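Local coordinates for transcriptional regulator (Saccharomonospora viridis, PDB 4KWA), which probably binds DNA as a TetR-family transcriptional regulator and holds choline in its C-terminal domain, at residues A[65-70]-A[82-87]; A[88-93]-A[176-181]; A[129-134]-A[150-155]. All blocks are in the same frame, centred on the assembly; numbering follows the deposited sequence.

Contact 1. Residues A[65-70]-A[82-87]; sequences DRQVAE and VRLVEL
Leu87 reaches across to Gln67 and Arg66 with its two methyl groups. CD1 lies 3.8 Å from Gln67 CA and also touches Gln67 CG and CB. CD2 faces the aliphatic part of Arg66, 4.1 Å from Arg66 CD. The two methyls thus divide between neighbouring residues of the same helix. The Leu87 side chain crosses that of Gln67 at about a right angle and slides past that of Arg66 in the opposite direction. Gln67 also meets Leu84, whose CD2 is 3.9 Å from Gln67 CG and 3.8 Å from Gln67 OE1. The Gln67 chain is extended, with CG anti to the backbone N (chi1 180°), and its carbons and OE1 form a flank for the two leucines. At the other end of the contact, Glu70 and Arg83 form a salt bridge, with Glu70 OE2 2.9 Å from Arg83 NH2. The hydrogen bond within it is weak, bent to 118° at the hydrogen, and the two flat groups are turned 39° apart. In the TetR fold the long helix that carries 65-70 links the DNA-binding region to the C-terminal domain. Here it lies against the end of helix 77-86 in that domain. A water joins the two segments beside Leu87. It accepts from Arg66 NH1 at 2.9 Å, in the plane of the guanidinium, and donates to Leu87 O at 2.7 Å. Arg66 NH2 forms a salt bridge with Glu98 of helix 94-109, and Leu94 and Leu95 of that helix touch the Arg66 side chain. Leu84 also packs on Trp126, Thr129 and Thr133 of helix 113-139. Gln67 also touches Thr129.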
loop_
_atom_site.group_PDB
_atom_site.type_symbol
_atom_site.label_atom_id
_atom_site.label_comp_id
_atom_site.label_asym_id
_atom_site.label_seq_id
_atom_site.Cartn_x
_atom_site.Cartn_y
_atom_site.Cartn_z
ATOM N N ASP A 65 4.778 -22.038 2.171
ATOM C CA ASP A 65 4.945 -23.227 2.959
ATOM C C ASP A 65 4.213 -23.053 4.340
ATOM O O ASP A 65 3.554 -23.975 4.867
ATOM C CB ASP A 65 6.423 -23.487 3.167
ATOM C CG ASP A 65 7.083 -24.080 1.974
ATOM O OD1 ASP A 65 6.369 -24.557 1.048
ATOM O OD2 ASP A 65 8.334 -24.154 2.025
ATOM N N ARG A 66 4.340 -21.863 4.920
ATOM C CA ARG A 66 3.742 -21.532 6.209
ATOM C C ARG A 66 2.194 -21.703 6.073
ATOM O O ARG A 66 1.502 -22.286 6.925
ATOM C CB ARG A 66 4.103 -20.037 6.545
ATOM C CG ARG A 66 3.494 -19.403 7.780
ATOM C CD ARG A 66 3.725 -17.876 7.782
ATOM N NE ARG A 66 5.130 -17.555 7.553
ATOM C CZ ARG A 66 5.575 -16.476 6.902
ATOM N NH1 ARG A 66 4.732 -15.572 6.416
ATOM N NH2 ARG A 66 6.874 -16.301 6.744
ATOM N N GLN A 67 1.674 -21.195 4.966
ATOM C CA GLN A 67 0.250 -21.220 4.734
ATOM C C GLN A 67 -0.204 -22.674 4.664
ATOM O O GLN A 67 -1.207 -23.105 5.294
ATOM C CB GLN A 67 -0.043 -20.490 3.433
ATOM C CG GLN A 67 -1.476 -20.440 3.069
ATOM C CD GLN A 67 -1.688 -19.903 1.720
ATOM O OE1 GLN A 67 -1.689 -18.694 1.504
ATOM N NE2 GLN A 67 -2.016 -20.794 0.813
ATOM N N VAL A 68 0.488 -23.444 3.818
ATOM C CA VAL A 68 0.125 -24.890 3.712
ATOM C C VAL A 68 0.080 -25.607 5.050
ATOM O O VAL A 68 -0.818 -26.390 5.287
ATOM C CB VAL A 68 1.077 -25.601 2.722
ATOM C CG1 VAL A 68 0.978 -27.108 2.772
ATOM C CG2 VAL A 68 0.753 -25.040 1.339
ATOM N N ALA A 69 1.047 -25.291 5.942
ATOM C CA ALA A 69 1.221 -25.885 7.271
ATOM C C ALA A 69 0.077 -25.498 8.199
ATOM O O ALA A 69 -0.516 -26.339 8.851
ATOM C CB ALA A 69 2.537 -25.437 7.906
ATOM N N GLU A 70 -0.299 -24.230 8.141
ATOM C CA GLU A 70 -1.333 -23.707 8.976
ATOM C C GLU A 70 -2.707 -24.290 8.566
ATOM O O GLU A 70 -3.451 -24.716 9.424
ATOM C CB GLU A 70 -1.345 -22.172 8.921
ATOM C CG GLU A 70 -2.454 -21.492 9.730
ATOM C CD GLU A 70 -2.321 -21.611 11.255
ATOM O OE1 GLU A 70 -1.337 -22.200 11.755
ATOM O OE2 GLU A 70 -3.208 -21.067 11.959
ATOM N N VAL A 82 -10.728 -17.570 8.064
ATOM C CA VAL A 82 -10.255 -16.901 9.299
ATOM C C VAL A 82 -8.756 -17.110 9.506
ATOM O O VAL A 82 -8.060 -16.150 9.797
ATOM C CB VAL A 82 -11.047 -17.331 10.567
ATOM C CG1 VAL A 82 -10.392 -16.794 11.848
ATOM C CG2 VAL A 82 -12.501 -16.848 10.482
ATOM N N ARG A 83 -8.251 -18.314 9.289
ATOM C CA ARG A 83 -6.819 -18.552 9.425
ATOM C C ARG A 83 -6.001 -17.853 8.358
ATOM O O ARG A 83 -5.010 -17.261 8.626
ATOM C CB ARG A 83 -6.513 -20.016 9.354
ATOM C CG ARG A 83 -6.594 -20.691 10.669
ATOM C CD ARG A 83 -6.754 -22.170 10.477
ATOM N NE ARG A 83 -7.230 -22.760 11.698
ATOM C CZ ARG A 83 -6.452 -23.173 12.669
ATOM N NH1 ARG A 83 -7.011 -23.676 13.733
ATOM N NH2 ARG A 83 -5.140 -23.102 12.561
ATOM N N LEU A 84 -6.455 -17.956 7.141
ATOM C CA LEU A 84 -5.840 -17.273 6.018
ATOM C C LEU A 84 -5.663 -15.804 6.266
ATOM O O LEU A 84 -4.642 -15.280 5.910
ATOM C CB LEU A 84 -6.627 -17.437 4.714
ATOM C CG LEU A 84 -6.368 -18.706 3.964
ATOM C CD1 LEU A 84 -7.381 -18.874 2.824
ATOM C CD2 LEU A 84 -4.900 -18.717 3.452
ATOM N N VAL A 85 -6.681 -15.153 6.803
ATOM C CA VAL A 85 -6.658 -13.727 7.074
ATOM C C VAL A 85 -5.728 -13.466 8.227
ATOM O O VAL A 85 -4.899 -12.543 8.138
ATOM C CB VAL A 85 -8.106 -13.188 7.246
ATOM C CG1 VAL A 85 -8.090 -11.784 7.788
ATOM C CG2 VAL A 85 -8.865 -13.254 5.911
ATOM N N GLU A 86 -5.719 -14.357 9.240
ATOM C CA GLU A 86 -4.821 -14.238 10.376
ATOM C C GLU A 86 -3.305 -14.221 9.937
ATOM O O GLU A 86 -2.441 -13.514 10.516
ATOM C CB GLU A 86 -5.089 -15.373 11.397
ATOM C CG GLU A 86 -4.128 -15.363 12.591
ATOM C CD GLU A 86 -4.420 -14.237 13.589
ATOM O OE1 GLU A 86 -5.580 -13.740 13.657
ATOM O OE2 GLU A 86 -3.497 -13.867 14.370
ATOM N N LEU A 87 -2.972 -15.143 9.041
ATOM C CA LEU A 87 -1.627 -15.224 8.430
ATOM C C LEU A 87 -1.185 -13.938 7.701
ATOM O O LEU A 87 -0.019 -13.757 7.431
ATOM C CB LEU A 87 -1.610 -16.304 7.380
ATOM C CG LEU A 87 -1.605 -17.701 7.874
ATOM C CD1 LEU A 87 -1.718 -18.558 6.629
ATOM C CD2 LEU A 87 -0.306 -17.913 8.623
HETATM O O HOH W 1 1.864 -15.250 6.137
#

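Contact 2. Residues A[88-93]-A[176-181]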
loop_
_atom_site.group_PDB
_atom_site.type_symbol
_atom_site.label_atom_id
_atom_site.label_comp_id
_atom_site.label_asym_id
_atom_site.label_seq_id
_atom_site.Cartn_x
_atom_site.Cartn_y
_atom_site.Cartn_z
ATOM N N GLN A 88 -2.130 -13.054 7.353
ATOM C CA GLN A 88 -1.823 -11.818 6.732
ATOM C C GLN A 88 -1.623 -10.697 7.676
ATOM O O GLN A 88 -1.320 -9.609 7.200
ATOM C CB GLN A 88 -2.904 -11.368 5.727
ATOM C CG GLN A 88 -3.321 -12.424 4.720
ATOM C CD GLN A 88 -2.210 -13.380 4.217
ATOM O OE1 GLN A 88 -2.378 -14.641 4.264
ATOM N NE2 GLN A 88 -1.124 -12.834 3.687
ATOM N N LEU A 89 -1.825 -10.884 8.983
ATOM C CA LEU A 89 -1.631 -9.764 9.885
ATOM C C LEU A 89 -0.180 -9.437 10.069
ATOM O O LEU A 89 0.622 -10.327 10.130
ATOM C CB LEU A 89 -2.267 -10.093 11.234
ATOM C CG LEU A 89 -3.739 -10.416 11.112
ATOM C CD1 LEU A 89 -4.271 -10.741 12.497
ATOM C CD2 LEU A 89 -4.541 -9.347 10.439
ATOM N N PRO A 90 0.174 -8.160 10.241
ATOM C CA PRO A 90 1.573 -7.849 10.410
ATOM C C PRO A 90 1.975 -8.026 11.858
ATOM O O PRO A 90 2.376 -7.049 12.501
ATOM C CB PRO A 90 1.636 -6.368 10.038
ATOM C CG PRO A 90 0.263 -5.875 10.334
ATOM C CD PRO A 90 -0.637 -6.964 9.886
ATOM N N THR A 91 1.912 -9.262 12.365
ATOM C CA THR A 91 2.286 -9.511 13.768
ATOM C C THR A 91 3.797 -9.333 13.996
ATOM O O THR A 91 4.665 -9.492 13.111
ATOM C CB THR A 91 1.767 -10.871 14.188
ATOM O OG1 THR A 91 2.118 -11.819 13.206
ATOM C CG2 THR A 91 0.300 -10.893 14.179
ATOM N N PRO A 92 4.163 -9.056 15.254
ATOM C CA PRO A 92 5.557 -8.903 15.591
ATOM C C PRO A 92 6.460 -9.991 14.944
ATOM O O PRO A 92 6.051 -11.110 14.844
ATOM C CB PRO A 92 5.542 -9.001 17.108
ATOM C CG PRO A 92 4.149 -8.591 17.507
ATOM C CD PRO A 92 3.248 -8.686 16.332
ATOM N N GLY A 93 7.634 -9.606 14.479
ATOM C CA GLY A 93 8.617 -10.511 13.860
ATOM C C GLY A 93 8.619 -10.580 12.356
ATOM O O GLY A 93 8.500 -9.571 11.653
ATOM N N ASP A 176 -4.630 -5.848 16.595
ATOM C CA ASP A 176 -5.912 -6.313 17.164
ATOM C C ASP A 176 -7.087 -5.638 16.478
ATOM O O ASP A 176 -8.069 -6.283 16.135
ATOM C CB ASP A 176 -6.003 -6.049 18.688
ATOM C CG ASP A 176 -5.075 -6.964 19.527
ATOM O OD1 ASP A 176 -4.780 -8.100 19.149
ATOM O OD2 ASP A 176 -4.689 -6.542 20.630
ATOM N N HIS A 177 -6.957 -4.337 16.181
ATOM C CA HIS A 177 -8.079 -3.606 15.525
ATOM C C HIS A 177 -8.289 -4.098 14.083
ATOM O O HIS A 177 -9.407 -4.304 13.660
ATOM C CB HIS A 177 -7.919 -2.117 15.666
ATOM C CG HIS A 177 -8.048 -1.649 17.103
ATOM N ND1 HIS A 177 -6.999 -1.094 17.823
ATOM C CD2 HIS A 177 -9.095 -1.716 17.972
ATOM C CE1 HIS A 177 -7.412 -0.793 19.043
ATOM N NE2 HIS A 177 -8.678 -1.163 19.161
HETATM N N MSE A 178 -7.185 -4.330 13.380
HETATM C CA MSE A 178 -7.254 -4.854 12.007
HETATM C C MSE A 178 -7.923 -6.237 12.005
HETATM O O MSE A 178 -8.725 -6.589 11.109
HETATM C CB MSE A 178 -5.781 -4.921 11.497
HETATM C CG MSE A 178 -5.725 -5.679 10.199
HETATM SE SE MSE A 178 -3.956 -5.339 9.358
HETATM C CE MSE A 178 -4.192 -6.389 7.781
ATOM N N ARG A 179 -7.513 -7.062 12.936
ATOM C CA ARG A 179 -8.076 -8.391 13.106
ATOM C C ARG A 179 -9.568 -8.320 13.305
ATOM O O ARG A 179 -10.279 -8.996 12.638
ATOM C CB ARG A 179 -7.440 -9.178 14.252
ATOM C CG ARG A 179 -7.887 -10.617 14.323
ATOM C CD ARG A 179 -7.323 -11.384 15.503
ATOM N NE ARG A 179 -5.899 -11.588 15.411
ATOM C CZ ARG A 179 -5.003 -10.989 16.170
ATOM N NH1 ARG A 179 -5.345 -10.143 17.096
ATOM N NH2 ARG A 179 -3.735 -11.238 16.006
ATOM N N GLN A 180 -10.000 -7.462 14.225
ATOM C CA GLN A 180 -11.436 -7.228 14.511
ATOM C C GLN A 180 -12.222 -6.714 13.271
ATOM O O GLN A 180 -13.271 -7.237 12.929
ATOM C CB GLN A 180 -11.591 -6.205 15.672
ATOM C CG GLN A 180 -13.018 -6.244 16.262
ATOM C CD GLN A 180 -13.132 -5.564 17.625
ATOM O OE1 GLN A 180 -13.952 -5.952 18.464
ATOM N NE2 GLN A 180 -12.281 -4.578 17.865
ATOM N N HIS A 181 -11.656 -5.718 12.606
ATOM C CA HIS A 181 -12.282 -5.201 11.393
ATOM C C HIS A 181 -12.486 -6.287 10.325
ATOM O O HIS A 181 -13.522 -6.391 9.663
ATOM C CB HIS A 181 -11.431 -4.020 10.857
ATOM C CG HIS A 181 -12.112 -3.287 9.736
ATOM N ND1 HIS A 181 -12.762 -2.076 9.928
ATOM C CD2 HIS A 181 -12.435 -3.682 8.485
ATOM C CE1 HIS A 181 -13.382 -1.732 8.813
ATOM N NE2 HIS A 181 -13.173 -2.664 7.911
#
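The guanidinium of Arg179 is approached obliquely by Leu89 CD1 and Thr91 CG2. Leu89 CD1 is 3.4 Å from Arg179 NE, and the two side chains cross at about a right angle. At the edge, Arg179 NH1 donates to Asp176 OD1 at 3.0 Å, part of a salt bridge. Asp176 OD1 uses its anti lone pair and lies only 4° out of the guanidinium plane. Arg179 NE forms a second salt bridge with Glu86. Two carboxylates therefore probably hold the rotation of the group. The other methyl, Leu89 CD2, is 3.9 Å from Met178 CG. Met178, a selenomethionine here, is extended, with CE anti to CB (chi3 -180°). It meets the Pro90 ring tip to tip, with SE 3.7 Å from Pro90 CD. Val166 of helix 148-168 touches both Pro90 and Met178. Pro90 is the centre of an inverse gamma turn, closed by a weak bond from Thr91 N to Leu89 O. The loop 88-93 joins helix 77-86 to helix 94-109, and packs here on helix 175-190. Its first residue, Gln88, belongs to the choline pocket with Trp99 and Asp160, and Gln88 O accepts a hydrogen bond from Trp99 NE1. The loop thus forms part of the wall of the ligand site in the C-terminal domain of this TetR-type protein.

Contact 3. Residues A[129-134]-A[150-155]; sequences TIAMTI and ELATRL
Ile134 meets Leu151 where helix 113-139 crosses helix 148-168, inside the all-helical C-terminal domain of this TetR-family protein. The axes of segments 129-134 and 150-155 approach to 8.7 Å, with an angle of 126° between their directions. From Ile134 CB two branches leave. CG2 and CG1 both lie 4.0 Å from Leu151 CD2. The tip, Ile134 CD1, comes within 3.5 Å of Leu151 CG, tighter than usual van der Waals contact, and also touches Leu151 CB and Ala152 N. CG1 is anti to the carbonyl carbon and CD1 is anti to CA (chi2 161°), and the branch ends against Leu151. One turn back, Ile130 CG2 rests on Ala152 CA at 3.8 Å and on Leu155 CD2. The small residues Ala131 and Ala152 let the backbones close in, with CB atoms 4.0 Å apart. Phe185 of helix 175-190 touches Leu151 and Leu155. On another side of helix 148-168, Glu150 and Arg154 form hydrogen bonds with His181 of the second subunit. Within helix 113-139, Thr129 O accepts from Thr133 N and, at 2.6 Å, from Thr133 OG1, and these two donors come from opposite faces of its carbonyl plane.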
loop_
_atom_site.group_PDB
_atom_site.type_symbol
_atom_site.label_atom_id
_atom_site.label_comp_id
_atom_site.label_asym_id
_atom_site.label_seq_id
_atom_site.Cartn_x
_atom_site.Cartn_y
_atom_site.Cartn_z
ATOM N N THR A 129 -6.313 -18.499 -4.066
ATOM C CA THR A 129 -6.557 -19.142 -2.817
ATOM C C THR A 129 -7.818 -18.598 -2.113
ATOM O O THR A 129 -8.634 -19.336 -1.581
ATOM C CB THR A 129 -5.322 -18.995 -1.949
ATOM O OG1 THR A 129 -4.359 -19.862 -2.531
ATOM C CG2 THR A 129 -5.624 -19.427 -0.506
ATOM N N ILE A 130 -7.915 -17.257 -2.033
ATOM C CA ILE A 130 -9.046 -16.609 -1.425
ATOM C C ILE A 130 -10.289 -16.962 -2.187
ATOM O O ILE A 130 -11.299 -17.431 -1.576
ATOM C CB ILE A 130 -8.866 -15.061 -1.443
ATOM C CG1 ILE A 130 -7.651 -14.637 -0.620
ATOM C CG2 ILE A 130 -10.102 -14.408 -0.859
ATOM C CD1 ILE A 130 -7.678 -15.139 0.804
ATOM N N ALA A 131 -10.259 -16.796 -3.506
ATOM C CA ALA A 131 -11.463 -17.090 -4.271
ATOM C C ALA A 131 -11.937 -18.553 -4.132
ATOM O O ALA A 131 -13.149 -18.877 -4.041
ATOM C CB ALA A 131 -11.227 -16.698 -5.761
HETATM N N MSE A 132 -10.956 -19.460 -4.098
HETATM C CA MSE A 132 -11.260 -20.852 -3.958
HETATM C C MSE A 132 -11.861 -21.092 -2.623
HETATM O O MSE A 132 -12.762 -21.932 -2.515
HETATM C CB MSE A 132 -10.029 -21.711 -4.195
HETATM C CG MSE A 132 -10.341 -23.170 -3.971
HETATM SE SE MSE A 132 -8.589 -24.101 -3.983
HETATM C CE MSE A 132 -7.638 -23.629 -2.289
ATOM N N THR A 133 -11.365 -20.420 -1.580
ATOM C CA THR A 133 -11.946 -20.624 -0.233
ATOM C C THR A 133 -13.426 -20.172 -0.149
ATOM O O THR A 133 -14.293 -20.817 0.462
ATOM C CB THR A 133 -11.078 -19.907 0.756
ATOM O OG1 THR A 133 -9.732 -20.418 0.526
ATOM C CG2 THR A 133 -11.520 -20.169 2.262
ATOM N N ILE A 134 -13.686 -19.025 -0.757
ATOM C CA ILE A 134 -15.034 -18.516 -0.862
ATOM C C ILE A 134 -15.949 -19.513 -1.532
ATOM O O ILE A 134 -17.013 -19.796 -0.950
ATOM C CB ILE A 134 -15.045 -17.111 -1.514
ATOM C CG1 ILE A 134 -14.359 -16.150 -0.535
ATOM C CG2 ILE A 134 -16.451 -16.661 -1.804
ATOM C CD1 ILE A 134 -13.891 -14.861 -1.193
ATOM N N GLU A 150 -14.964 -10.900 -7.318
ATOM C CA GLU A 150 -15.143 -9.510 -6.843
ATOM C C GLU A 150 -14.841 -9.456 -5.362
ATOM O O GLU A 150 -14.165 -8.506 -4.892
ATOM C CB GLU A 150 -16.568 -8.980 -7.103
ATOM C CG GLU A 150 -16.896 -8.623 -8.551
ATOM C CD GLU A 150 -16.234 -7.328 -9.093
ATOM O OE1 GLU A 150 -16.701 -6.898 -10.174
ATOM O OE2 GLU A 150 -15.295 -6.710 -8.493
ATOM N N LEU A 151 -15.288 -10.497 -4.648
ATOM C CA LEU A 151 -15.060 -10.625 -3.220
ATOM C C LEU A 151 -13.588 -10.844 -2.916
ATOM O O LEU A 151 -13.098 -10.259 -1.980
ATOM C CB LEU A 151 -15.954 -11.707 -2.615
ATOM C CG LEU A 151 -15.728 -11.934 -1.109
ATOM C CD1 LEU A 151 -15.826 -10.617 -0.345
ATOM C CD2 LEU A 151 -16.753 -12.916 -0.537
ATOM N N ALA A 152 -12.891 -11.798 -3.583
ATOM C CA ALA A 152 -11.451 -11.897 -3.415
ATOM C C ALA A 152 -10.759 -10.526 -3.665
ATOM O O ALA A 152 -9.838 -10.186 -2.999
ATOM C CB ALA A 152 -10.883 -12.914 -4.376
ATOM N N THR A 153 -11.154 -9.801 -4.698
ATOM C CA THR A 153 -10.635 -8.417 -4.996
ATOM C C THR A 153 -10.838 -7.512 -3.843
ATOM O O THR A 153 -9.891 -6.825 -3.388
ATOM C CB THR A 153 -11.288 -7.852 -6.252
ATOM O OG1 THR A 153 -10.682 -8.482 -7.392
ATOM C CG2 THR A 153 -11.004 -6.372 -6.407
ATOM N N ARG A 154 -12.053 -7.502 -3.333
ATOM C CA ARG A 154 -12.331 -6.672 -2.152
ATOM C C ARG A 154 -11.591 -7.069 -0.925
ATOM O O ARG A 154 -11.041 -6.191 -0.257
ATOM C CB ARG A 154 -13.823 -6.628 -1.891
ATOM C CG ARG A 154 -14.352 -5.695 -0.860
ATOM C CD ARG A 154 -15.857 -5.373 -0.931
ATOM N NE ARG A 154 -16.234 -4.702 -2.178
ATOM C CZ ARG A 154 -17.449 -4.405 -2.609
ATOM N NH1 ARG A 154 -17.576 -3.755 -3.807
ATOM N NH2 ARG A 154 -18.502 -4.718 -1.875
ATOM N N LEU A 155 -11.582 -8.376 -0.582
ATOM C CA LEU A 155 -10.888 -8.802 0.635
ATOM C C LEU A 155 -9.417 -8.483 0.574
ATOM O O LEU A 155 -8.854 -7.943 1.571
ATOM C CB LEU A 155 -11.182 -10.272 0.958
ATOM C CG LEU A 155 -10.538 -10.779 2.207
ATOM C CD1 LEU A 155 -10.908 -9.945 3.445
ATOM C CD2 LEU A 155 -10.898 -12.257 2.340
#

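Contact 3 is the buried one, contact 2 is partly buried, and contact 1 lies at the surface. The chemistry follows this order. Contact 3 joins its helices almost wholly through aliphatic groups. Contact 2 combines an apolar core with a charged edge, where the Asp176 salt bridge stays within one helix. In contact 1 a salt bridge and a water span the two segments. Contacts 1 and 2 follow one another along the chain and are tied through Glu86 and Arg179. Contacts 1 and 3 also meet where Val85 CG2 packs on Leu155 CD2. Contacts 2 and 3 do not touch, but their helices 148-168 and 175-190 are consecutive, and both help to build the subunit interface.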